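Local coordinates for phosphotriesterase homology protein (Escherichia coli, PDB 1BF6) that hydrolyses phosphorylated glyceryl acetates and aromatic acetates and propionates as a zinc-dependent member of the phosphotriesterase family, at residues V77-D85 against L117-S128; G6-D17 against V47-M58. All coordinates share one frame; numbering follows the deposited sequence.

Interaction 1: residues V77-D85 against L117-S128; sequences VACTGYYQD and LKAGIIAEIGTS. With ZN (zinc ion), chain C; ZN (zinc ion), chain D.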
loop_
_atom_site.group_PDB
_atom_site.type_symbol
_atom_site.label_atom_id
_atom_site.label_comp_id
_atom_site.label_asym_id
_atom_site.label_seq_id
_atom_site.Cartn_x
_atom_site.Cartn_y
_atom_site.Cartn_z
ATOM N N VAL A 77 -3.265 10.078 -0.326
ATOM C CA VAL A 77 -2.016 10.209 0.408
ATOM C C VAL A 77 -0.905 9.658 -0.484
ATOM O O VAL A 77 -0.882 8.464 -0.783
ATOM C CB VAL A 77 -2.031 9.424 1.740
ATOM C CG1 VAL A 77 -0.661 9.526 2.430
ATOM C CG2 VAL A 77 -3.148 9.960 2.654
ATOM N N ALA A 78 -0.020 10.549 -0.931
ATOM C CA ALA A 78 1.116 10.190 -1.782
ATOM C C ALA A 78 2.282 9.581 -0.985
ATOM O O ALA A 78 2.353 9.731 0.237
ATOM C CB ALA A 78 1.577 11.420 -2.561
ATOM N N CYS A 79 3.189 8.884 -1.671
ATOM C CA CYS A 79 4.331 8.260 -0.994
ATOM C C CYS A 79 5.704 8.662 -1.544
ATOM O O CYS A 79 5.816 9.360 -2.561
ATOM C CB CYS A 79 4.218 6.736 -1.058
ATOM S SG CYS A 79 4.512 6.012 -2.713
ATOM N N THR A 80 6.741 8.239 -0.827
ATOM C CA THR A 80 8.135 8.472 -1.225
ATOM C C THR A 80 8.924 7.206 -0.912
ATOM O O THR A 80 8.665 6.534 0.095
ATOM C CB THR A 80 8.802 9.685 -0.483
ATOM O OG1 THR A 80 10.163 9.804 -0.931
ATOM C CG2 THR A 80 8.803 9.492 1.032
ATOM N N GLY A 81 9.863 6.848 -1.789
ATOM C CA GLY A 81 10.671 5.665 -1.541
ATOM C C GLY A 81 11.241 5.042 -2.802
ATOM O O GLY A 81 11.299 5.687 -3.849
ATOM N N TYR A 82 11.727 3.816 -2.667
ATOM C CA TYR A 82 12.269 3.048 -3.788
ATOM C C TYR A 82 11.608 1.671 -3.739
ATOM O O TYR A 82 11.408 1.097 -2.661
ATOM C CB TYR A 82 13.801 2.970 -3.734
ATOM C CG TYR A 82 14.463 4.244 -4.235
ATOM C CD1 TYR A 82 14.722 5.312 -3.367
ATOM C CD2 TYR A 82 14.796 4.397 -5.588
ATOM C CE1 TYR A 82 15.286 6.498 -3.833
ATOM C CE2 TYR A 82 15.366 5.579 -6.066
ATOM C CZ TYR A 82 15.606 6.629 -5.185
ATOM O OH TYR A 82 16.117 7.819 -5.661
ATOM N N TYR A 83 11.283 1.150 -4.920
ATOM C CA TYR A 83 10.553 -0.108 -5.082
ATOM C C TYR A 83 11.212 -1.433 -4.686
ATOM O O TYR A 83 11.025 -1.904 -3.571
ATOM C CB TYR A 83 10.005 -0.144 -6.508
ATOM C CG TYR A 83 8.933 -1.178 -6.776
ATOM C CD1 TYR A 83 8.120 -1.664 -5.757
ATOM C CD2 TYR A 83 8.744 -1.670 -8.068
ATOM C CE1 TYR A 83 7.149 -2.622 -6.017
ATOM C CE2 TYR A 83 7.779 -2.616 -8.341
ATOM C CZ TYR A 83 6.987 -3.095 -7.316
ATOM O OH TYR A 83 6.064 -4.071 -7.604
ATOM N N GLN A 84 11.860 -2.107 -5.629
ATOM C CA GLN A 84 12.548 -3.364 -5.351
ATOM C C GLN A 84 13.738 -3.478 -6.301
ATOM O O GLN A 84 13.848 -2.712 -7.266
ATOM C CB GLN A 84 11.628 -4.583 -5.466
ATOM C CG GLN A 84 10.873 -4.682 -6.758
ATOM C CD GLN A 84 10.114 -5.978 -6.861
ATOM O OE1 GLN A 84 10.693 -7.057 -6.760
ATOM N NE2 GLN A 84 8.806 -5.882 -7.064
ATOM N N ASP A 85 14.611 -4.428 -6.004
ATOM C CA ASP A 85 15.847 -4.628 -6.756
ATOM C C ASP A 85 15.782 -4.521 -8.274
ATOM O O ASP A 85 16.465 -3.679 -8.871
ATOM C CB ASP A 85 16.522 -5.928 -6.349
ATOM C CG ASP A 85 18.000 -5.901 -6.635
ATOM O OD1 ASP A 85 18.757 -5.346 -5.805
ATOM O OD2 ASP A 85 18.402 -6.374 -7.718
ATOM N N LEU A 117 2.002 19.229 -3.459
ATOM C CA LEU A 117 1.688 17.975 -2.769
ATOM C C LEU A 117 2.948 17.393 -2.114
ATOM O O LEU A 117 4.035 17.453 -2.691
ATOM C CB LEU A 117 1.082 16.951 -3.760
ATOM C CG LEU A 117 0.608 15.588 -3.223
ATOM C CD1 LEU A 117 -0.448 15.796 -2.126
ATOM C CD2 LEU A 117 0.034 14.724 -4.342
ATOM N N LYS A 118 2.796 16.838 -0.909
ATOM C CA LYS A 118 3.911 16.237 -0.178
ATOM C C LYS A 118 3.636 14.773 0.081
ATOM O O LYS A 118 2.477 14.371 0.200
ATOM C CB LYS A 118 4.110 16.932 1.182
ATOM C CG LYS A 118 4.506 18.397 1.097
ATOM C CD LYS A 118 4.460 19.055 2.461
ATOM C CE LYS A 118 4.773 20.544 2.366
ATOM N NZ LYS A 118 3.794 21.246 1.491
ATOM N N ALA A 119 4.698 13.976 0.189
ATOM C CA ALA A 119 4.547 12.561 0.496
ATOM C C ALA A 119 4.120 12.427 1.967
ATOM O O ALA A 119 4.683 13.090 2.855
ATOM C CB ALA A 119 5.857 11.811 0.257
ATOM N N GLY A 120 3.096 11.611 2.210
ATOM C CA GLY A 120 2.616 11.399 3.561
ATOM C C GLY A 120 3.035 10.074 4.163
ATOM O O GLY A 120 2.741 9.814 5.333
ATOM N N ILE A 121 3.738 9.238 3.394
ATOM C CA ILE A 121 4.178 7.925 3.863
ATOM C C ILE A 121 5.410 7.492 3.051
ATOM O O ILE A 121 5.604 7.968 1.932
ATOM C CB ILE A 121 3.012 6.861 3.702
ATOM C CG1 ILE A 121 3.325 5.563 4.441
ATOM C CG2 ILE A 121 2.748 6.571 2.220
ATOM C CD1 ILE A 121 2.106 4.644 4.608
ATOM N N ILE A 122 6.271 6.686 3.664
ATOM C CA ILE A 122 7.482 6.156 3.011
ATOM C C ILE A 122 6.983 4.819 2.504
ATOM O O ILE A 122 6.787 3.871 3.274
ATOM C CB ILE A 122 8.630 5.947 4.016
ATOM C CG1 ILE A 122 9.059 7.295 4.609
ATOM C CG2 ILE A 122 9.787 5.192 3.349
ATOM C CD1 ILE A 122 9.705 7.165 5.954
ATOM N N ALA A 123 6.850 4.709 1.190
ATOM C CA ALA A 123 6.229 3.484 0.669
ATOM C C ALA A 123 6.409 3.357 -0.849
ATOM O O ALA A 123 6.766 4.362 -1.420
ATOM C CB ALA A 123 4.706 3.655 0.868
ATOM N N GLU A 124 5.939 2.387 -1.635
ATOM C CA GLU A 124 5.968 1.045 -1.252
ATOM C C GLU A 124 7.404 0.505 -1.265
ATOM O O GLU A 124 7.973 0.571 -2.362
ATOM C CB GLU A 124 5.007 -0.030 -1.825
ATOM C CG GLU A 124 5.129 -0.186 -3.355
ATOM C CD GLU A 124 4.093 -1.307 -3.752
ATOM O OE1 GLU A 124 4.493 -2.250 -3.135
ATOM O OE2 GLU A 124 3.407 -0.712 -4.553
ATOM N N ILE A 125 8.008 0.258 -0.109
ATOM C CA ILE A 125 9.379 -0.211 -0.116
ATOM C C ILE A 125 9.388 -1.720 -0.079
ATOM O O ILE A 125 8.884 -2.345 0.856
ATOM C CB ILE A 125 10.239 0.489 0.979
ATOM C CG1 ILE A 125 9.750 0.155 2.376
ATOM C CG2 ILE A 125 10.155 2.026 0.796
ATOM C CD1 ILE A 125 10.683 0.686 3.473
ATOM N N GLY A 126 9.900 -2.310 -1.154
ATOM C CA GLY A 126 9.890 -3.752 -1.238
ATOM C C GLY A 126 11.169 -4.553 -1.235
ATOM O O GLY A 126 12.289 -4.031 -1.297
ATOM N N THR A 127 10.969 -5.853 -1.089
ATOM C CA THR A 127 12.045 -6.816 -1.113
ATOM C C THR A 127 11.689 -7.839 -2.195
ATOM O O THR A 127 10.528 -7.931 -2.628
ATOM C CB THR A 127 12.247 -7.498 0.256
ATOM O OG1 THR A 127 10.990 -7.980 0.747
ATOM C CG2 THR A 127 12.858 -6.513 1.269
ATOM N N SER A 128 12.693 -8.576 -2.657
ATOM C CA SER A 128 12.498 -9.569 -3.708
ATOM C C SER A 128 11.895 -10.863 -3.169
ATOM O O SER A 128 11.753 -11.038 -1.957
ATOM C CB SER A 128 13.835 -9.846 -4.416
ATOM O OG SER A 128 14.255 -8.707 -5.144
HETATM ZN ZN ZN C . 1.382 -1.777 -5.203
HETATM ZN ZN ZN D . 3.595 -4.024 -4.075
HETATM O O HOH W 1 0.311 12.859 0.653
HETATM O O HOH W 2 13.190 -7.229 -7.568
#
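Y83 O accepts from G126 N at 2.7 Å, the donor in the carbonyl plane and the N-H bent to 142°. Further back, the parallel register of T80 with I122 rests on two bonds: T80 N to I121 O (3.0 Å), and A123 N to T80 O (2.8 Å). Between these bonded places lies G81, whose backbone angles would jam a CB against the preceding carbonyl. Beyond A123 a cis peptide leads into E124, whose carboxylate bridges both zinc ions: E124 OE2 is 2.4 Å from the zinc of chain C and E124 OE1 2.2 Å from that of chain D. In bacterial phosphotriesterase a carboxylated lysine takes this bridging role. The Y83 ring runs alongside E124, both pointing the same way; Y83 CE1 comes 3.9 Å from E124 OE1, and the ring and carboxylate planes stand 63° apart. CG of Y83 lies anti to the backbone N (chi1 -165°), which sends the ring along the glutamate, while Q84 CG sits 3.8 Å above the centre of one ring face. With an alanine in place of Y83, this flank of the bridging carboxylate would probably lose its aromatic neighbour, and Q84 CG the ring face it rests on. Farther on, one water donates to Q84 OE1 (2.6 Å) and to S128 OG, which also bonds E136 of helix 134-150. The contact joins the strands 75-80 and 122-126 of the TIM barrel: V77 bonds strand 47-52, I122 bonds S155 of strand 154-157, and helix 97-109 packs on T80 and I122.

Interaction 2: residues G6-D17 against V47-M58; sequences GYTLAHEHLHID and VRNVIEMTNRYM. With ZN (zinc ion), chain C.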
loop_
_atom_site.group_PDB
_atom_site.type_symbol
_atom_site.label_atom_id
_atom_site.label_comp_id
_atom_site.label_asym_id
_atom_site.label_seq_id
_atom_site.Cartn_x
_atom_site.Cartn_y
_atom_site.Cartn_z
ATOM N N GLY A 6 -14.444 8.373 6.995
ATOM C CA GLY A 6 -14.703 7.461 5.888
ATOM C C GLY A 6 -13.722 6.308 5.788
ATOM O O GLY A 6 -12.760 6.239 6.552
ATOM N N TYR A 7 -13.955 5.409 4.833
ATOM C CA TYR A 7 -13.093 4.253 4.614
ATOM C C TYR A 7 -11.785 4.636 3.918
ATOM O O TYR A 7 -11.711 5.645 3.206
ATOM C CB TYR A 7 -13.807 3.210 3.758
ATOM C CG TYR A 7 -15.006 2.550 4.413
ATOM C CD1 TYR A 7 -15.013 2.258 5.781
ATOM C CD2 TYR A 7 -16.099 2.146 3.648
ATOM C CE1 TYR A 7 -16.072 1.574 6.363
ATOM C CE2 TYR A 7 -17.160 1.466 4.218
ATOM C CZ TYR A 7 -17.142 1.180 5.573
ATOM O OH TYR A 7 -18.192 0.504 6.139
ATOM N N THR A 8 -10.778 3.786 4.092
ATOM C CA THR A 8 -9.465 4.002 3.496
ATOM C C THR A 8 -8.959 2.722 2.824
ATOM O O THR A 8 -8.981 1.643 3.432
ATOM C CB THR A 8 -8.417 4.429 4.587
ATOM O OG1 THR A 8 -8.797 5.676 5.172
ATOM C CG2 THR A 8 -7.016 4.552 3.978
ATOM N N LEU A 9 -8.553 2.837 1.556
ATOM C CA LEU A 9 -7.967 1.709 0.816
ATOM C C LEU A 9 -6.472 1.912 1.107
ATOM O O LEU A 9 -5.878 2.888 0.668
ATOM C CB LEU A 9 -8.267 1.819 -0.683
ATOM C CG LEU A 9 -9.517 1.065 -1.172
ATOM C CD1 LEU A 9 -10.743 1.437 -0.362
ATOM C CD2 LEU A 9 -9.736 1.329 -2.655
ATOM N N ALA A 10 -5.905 0.989 1.875
ATOM C CA ALA A 10 -4.520 1.072 2.350
ATOM C C ALA A 10 -3.370 0.905 1.359
ATOM O O ALA A 10 -2.225 1.208 1.701
ATOM C CB ALA A 10 -4.333 0.096 3.514
ATOM N N HIS A 11 -3.660 0.445 0.145
ATOM C CA HIS A 11 -2.597 0.208 -0.841
ATOM C C HIS A 11 -3.138 0.193 -2.260
ATOM O O HIS A 11 -3.628 -0.833 -2.730
ATOM C CB HIS A 11 -1.931 -1.133 -0.559
ATOM C CG HIS A 11 -0.705 -1.384 -1.384
ATOM N ND1 HIS A 11 0.562 -1.523 -0.851
ATOM C CD2 HIS A 11 -0.559 -1.500 -2.730
ATOM C CE1 HIS A 11 1.422 -1.718 -1.852
ATOM N NE2 HIS A 11 0.789 -1.711 -3.005
ATOM N N GLU A 12 -2.999 1.318 -2.945
ATOM C CA GLU A 12 -3.486 1.454 -4.308
ATOM C C GLU A 12 -2.544 2.260 -5.186
ATOM O O GLU A 12 -1.602 2.902 -4.707
ATOM C CB GLU A 12 -4.835 2.182 -4.307
ATOM C CG GLU A 12 -5.946 1.485 -3.542
ATOM C CD GLU A 12 -6.246 0.102 -4.067
ATOM O OE1 GLU A 12 -5.999 -0.172 -5.262
ATOM O OE2 GLU A 12 -6.735 -0.725 -3.278
ATOM N N HIS A 13 -2.817 2.218 -6.484
ATOM C CA HIS A 13 -2.080 2.996 -7.457
ATOM C C HIS A 13 -3.116 3.711 -8.287
ATOM O O HIS A 13 -4.067 3.078 -8.740
ATOM C CB HIS A 13 -1.244 2.101 -8.366
ATOM C CG HIS A 13 -0.158 1.384 -7.646
ATOM N ND1 HIS A 13 1.049 1.960 -7.311
ATOM C CD2 HIS A 13 -0.142 0.145 -7.102
ATOM C CE1 HIS A 13 1.734 1.081 -6.585
ATOM N NE2 HIS A 13 1.048 -0.030 -6.436
ATOM N N LEU A 14 -2.989 5.031 -8.395
ATOM C CA LEU A 14 -3.887 5.845 -9.212
ATOM C C LEU A 14 -3.158 6.208 -10.503
ATOM O O LEU A 14 -3.772 6.362 -11.564
ATOM C CB LEU A 14 -4.314 7.103 -8.462
ATOM C CG LEU A 14 -5.087 6.778 -7.182
ATOM C CD1 LEU A 14 -5.592 8.068 -6.570
ATOM C CD2 LEU A 14 -6.245 5.846 -7.506
ATOM N N HIS A 15 -1.844 6.400 -10.388
ATOM C CA HIS A 15 -1.024 6.694 -11.541
ATOM C C HIS A 15 0.323 6.025 -11.356
ATOM O O HIS A 15 1.151 6.459 -10.552
ATOM C CB HIS A 15 -0.840 8.191 -11.780
ATOM C CG HIS A 15 -0.025 8.494 -13.000
ATOM N ND1 HIS A 15 1.301 8.137 -13.112
ATOM C CD2 HIS A 15 -0.355 9.087 -14.172
ATOM C CE1 HIS A 15 1.755 8.496 -14.302
ATOM N NE2 HIS A 15 0.769 9.075 -14.964
ATOM N N ILE A 16 0.501 4.931 -12.081
ATOM C CA ILE A 16 1.729 4.165 -12.040
ATOM C C ILE A 16 2.084 3.818 -13.472
ATOM O O ILE A 16 1.197 3.649 -14.316
ATOM C CB ILE A 16 1.584 2.876 -11.184
ATOM C CG1 ILE A 16 2.899 2.100 -11.174
ATOM C CG2 ILE A 16 0.425 2.006 -11.687
ATOM C CD1 ILE A 16 2.926 0.932 -10.217
ATOM N N ASP A 17 3.382 3.782 -13.758
ATOM C CA ASP A 17 3.854 3.456 -15.095
ATOM C C ASP A 17 5.091 2.572 -15.054
ATOM O O ASP A 17 6.213 3.069 -14.933
ATOM C CB ASP A 17 4.143 4.735 -15.898
ATOM C CG ASP A 17 4.431 4.460 -17.383
ATOM O OD1 ASP A 17 4.466 3.282 -17.792
ATOM O OD2 ASP A 17 4.614 5.430 -18.147
ATOM N N VAL A 47 -15.925 5.417 0.925
ATOM C CA VAL A 47 -14.474 5.603 0.910
ATOM C C VAL A 47 -14.157 7.081 0.813
ATOM O O VAL A 47 -14.744 7.798 -0.004
ATOM C CB VAL A 47 -13.805 4.861 -0.281
ATOM C CG1 VAL A 47 -12.280 5.175 -0.325
ATOM C CG2 VAL A 47 -14.018 3.352 -0.136
ATOM N N ARG A 48 -13.216 7.540 1.635
ATOM C CA ARG A 48 -12.823 8.940 1.611
ATOM C C ARG A 48 -11.314 9.130 1.358
ATOM O O ARG A 48 -10.908 10.173 0.854
ATOM C CB ARG A 48 -13.245 9.639 2.915
ATOM C CG ARG A 48 -14.759 9.770 3.083
ATOM C CD ARG A 48 -15.329 10.722 2.037
ATOM N NE ARG A 48 -16.782 10.883 2.144
ATOM C CZ ARG A 48 -17.680 10.147 1.488
ATOM N NH1 ARG A 48 -17.301 9.180 0.660
ATOM N NH2 ARG A 48 -18.969 10.377 1.671
ATOM N N ASN A 49 -10.522 8.101 1.656
ATOM C CA ASN A 49 -9.054 8.155 1.490
ATOM C C ASN A 49 -8.463 6.966 0.735
ATOM O O ASN A 49 -8.891 5.828 0.917
ATOM C CB ASN A 49 -8.365 8.192 2.864
ATOM C CG ASN A 49 -9.067 9.107 3.847
ATOM O OD1 ASN A 49 -8.980 10.329 3.749
ATOM N ND2 ASN A 49 -9.803 8.511 4.777
ATOM N N VAL A 50 -7.404 7.234 -0.030
ATOM C CA VAL A 50 -6.687 6.197 -0.775
ATOM C C VAL A 50 -5.205 6.477 -0.550
ATOM O O VAL A 50 -4.765 7.591 -0.803
ATOM C CB VAL A 50 -6.948 6.249 -2.320
ATOM C CG1 VAL A 50 -6.021 5.255 -3.039
ATOM C CG2 VAL A 50 -8.412 5.881 -2.632
ATOM N N ILE A 51 -4.477 5.475 -0.058
ATOM C CA ILE A 51 -3.035 5.589 0.179
ATOM C C ILE A 51 -2.345 5.104 -1.111
ATOM O O ILE A 51 -2.332 3.908 -1.420
ATOM C CB ILE A 51 -2.572 4.724 1.382
ATOM C CG1 ILE A 51 -3.558 4.857 2.559
ATOM C CG2 ILE A 51 -1.155 5.163 1.840
ATOM C CD1 ILE A 51 -3.787 6.286 3.060
ATOM N N GLU A 52 -1.813 6.056 -1.864
ATOM C CA GLU A 52 -1.158 5.783 -3.135
ATOM C C GLU A 52 0.293 5.322 -2.938
ATOM O O GLU A 52 1.118 6.040 -2.357
ATOM C CB GLU A 52 -1.285 7.021 -4.016
ATOM C CG GLU A 52 -1.612 6.717 -5.476
ATOM C CD GLU A 52 -0.383 6.406 -6.300
ATOM O OE1 GLU A 52 0.741 6.655 -5.813
ATOM O OE2 GLU A 52 -0.537 5.930 -7.447
ATOM N N MET A 53 0.591 4.137 -3.477
ATOM C CA MET A 53 1.884 3.464 -3.335
ATOM C C MET A 53 2.930 3.613 -4.435
ATOM O O MET A 53 3.926 2.876 -4.441
ATOM C CB MET A 53 1.620 1.970 -3.144
ATOM C CG MET A 53 0.720 1.626 -1.962
ATOM S SD MET A 53 1.584 1.724 -0.365
ATOM C CE MET A 53 0.993 3.226 0.178
ATOM N N THR A 54 2.700 4.529 -5.365
ATOM C CA THR A 54 3.617 4.736 -6.484
ATOM C C THR A 54 4.710 5.737 -6.109
ATOM O O THR A 54 4.428 6.921 -6.009
ATOM C CB THR A 54 2.876 5.306 -7.743
ATOM O OG1 THR A 54 1.717 4.510 -8.039
ATOM C CG2 THR A 54 3.792 5.305 -8.961
ATOM N N ASN A 55 5.934 5.260 -5.870
ATOM C CA ASN A 55 7.020 6.194 -5.576
ATOM C C ASN A 55 7.601 6.761 -6.888
ATOM O O ASN A 55 7.195 6.353 -7.996
ATOM C CB ASN A 55 8.084 5.632 -4.603
ATOM C CG ASN A 55 8.464 4.195 -4.867
ATOM O OD1 ASN A 55 8.891 3.837 -5.963
ATOM N ND2 ASN A 55 8.386 3.369 -3.826
ATOM N N ARG A 56 8.508 7.727 -6.780
ATOM C CA ARG A 56 9.042 8.391 -7.966
ATOM C C ARG A 56 9.354 7.564 -9.213
ATOM O O ARG A 56 8.764 7.793 -10.271
ATOM C CB ARG A 56 10.250 9.267 -7.613
ATOM C CG ARG A 56 10.732 10.068 -8.801
ATOM C CD ARG A 56 11.716 11.148 -8.405
ATOM N NE ARG A 56 12.276 11.782 -9.594
ATOM C CZ ARG A 56 13.164 12.769 -9.573
ATOM N NH1 ARG A 56 13.597 13.255 -8.418
ATOM N NH2 ARG A 56 13.653 13.246 -10.717
ATOM N N TYR A 57 10.253 6.598 -9.071
ATOM C CA TYR A 57 10.685 5.779 -10.191
ATOM C C TYR A 57 9.792 4.607 -10.587
ATOM O O TYR A 57 10.194 3.722 -11.350
ATOM C CB TYR A 57 12.146 5.392 -10.005
ATOM C CG TYR A 57 13.023 6.630 -9.895
ATOM C CD1 TYR A 57 13.436 7.324 -11.036
ATOM C CD2 TYR A 57 13.377 7.154 -8.641
ATOM C CE1 TYR A 57 14.172 8.518 -10.937
ATOM C CE2 TYR A 57 14.113 8.340 -8.537
ATOM C CZ TYR A 57 14.504 9.014 -9.683
ATOM O OH TYR A 57 15.225 10.183 -9.578
ATOM N N MET A 58 8.566 4.630 -10.066
ATOM C CA MET A 58 7.550 3.647 -10.396
ATOM C C MET A 58 6.594 4.371 -11.349
ATOM O O MET A 58 5.632 3.786 -11.854
ATOM C CB MET A 58 6.790 3.191 -9.143
ATOM C CG MET A 58 7.514 2.146 -8.306
ATOM S SD MET A 58 6.731 1.888 -6.695
ATOM C CE MET A 58 5.378 0.743 -7.152
HETATM ZN ZN ZN C . 1.382 -1.777 -5.203
#
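H13 and T54 meet obliquely just past the C-terminal ends of the first two parallel strands of the TIM barrel, 7-12 and 47-52, joined through helix 32-44 as a beta-alpha-beta crossover. H13 ND1 donates to T54 OG1 at 2.7 Å, straight (174°) and in the ring plane, so the hydroxyl fixes the imidazole's rotation while H13 NE2 binds zinc at 2.2 Å. On one face of this ring, toward its rim, lies I16 CD1. T54 OG1 in turn donates to E52 OE2 on its syn side (2.7 Å). That buried oxygen also takes L14 N at 2.8 Å on its anti lone pair and H15 N, more distantly, on the same anti side. T54 is thus the second-shell partner of the zinc ligand, and E52, one step further out, probably holds T54 in place. H11 is turned differently: its CG lies anti to the backbone N (chi1 -172°), which carries the ring to the same zinc, and M53 crosses it at about a right angle. Earlier along the strands the side chains of L9 and V47 cross nearly perpendicularly, L9 CD1 lying 3.8 Å from V47 CG2; between the two zinc ligands, E12 crosses V50 likewise, with E12 CB 3.5 Å from V50 CG1. A beta bulge between Y7 and T8 shifts the register by one, and Y7 O consequently accepts twice: R48 N at 2.9 Å in the carbonyl plane on a lone pair, and N49 N nearly along the C=O axis.

Interactions 1 and 2 lie side by side in the barrel, their centres about 10 Å apart. Strands 47-52 and 75-80 are the join: V77 N lies 2.9 Å from V50 O and V77 O 2.8 Å from E52 N, both probably hydrogen bonds. Interaction 2 supplies H11 and H13 to the zinc of chain C, and interaction 1 supplies E124, whose OE2 packs 3.1 Å from H13 NE2 as they share that metal; D242 completes its protein ligands. Through its other carboxylate oxygen E124 extends the site to the second zinc, bound also by H157 and H185. The binuclear centre therefore depends on both contacts.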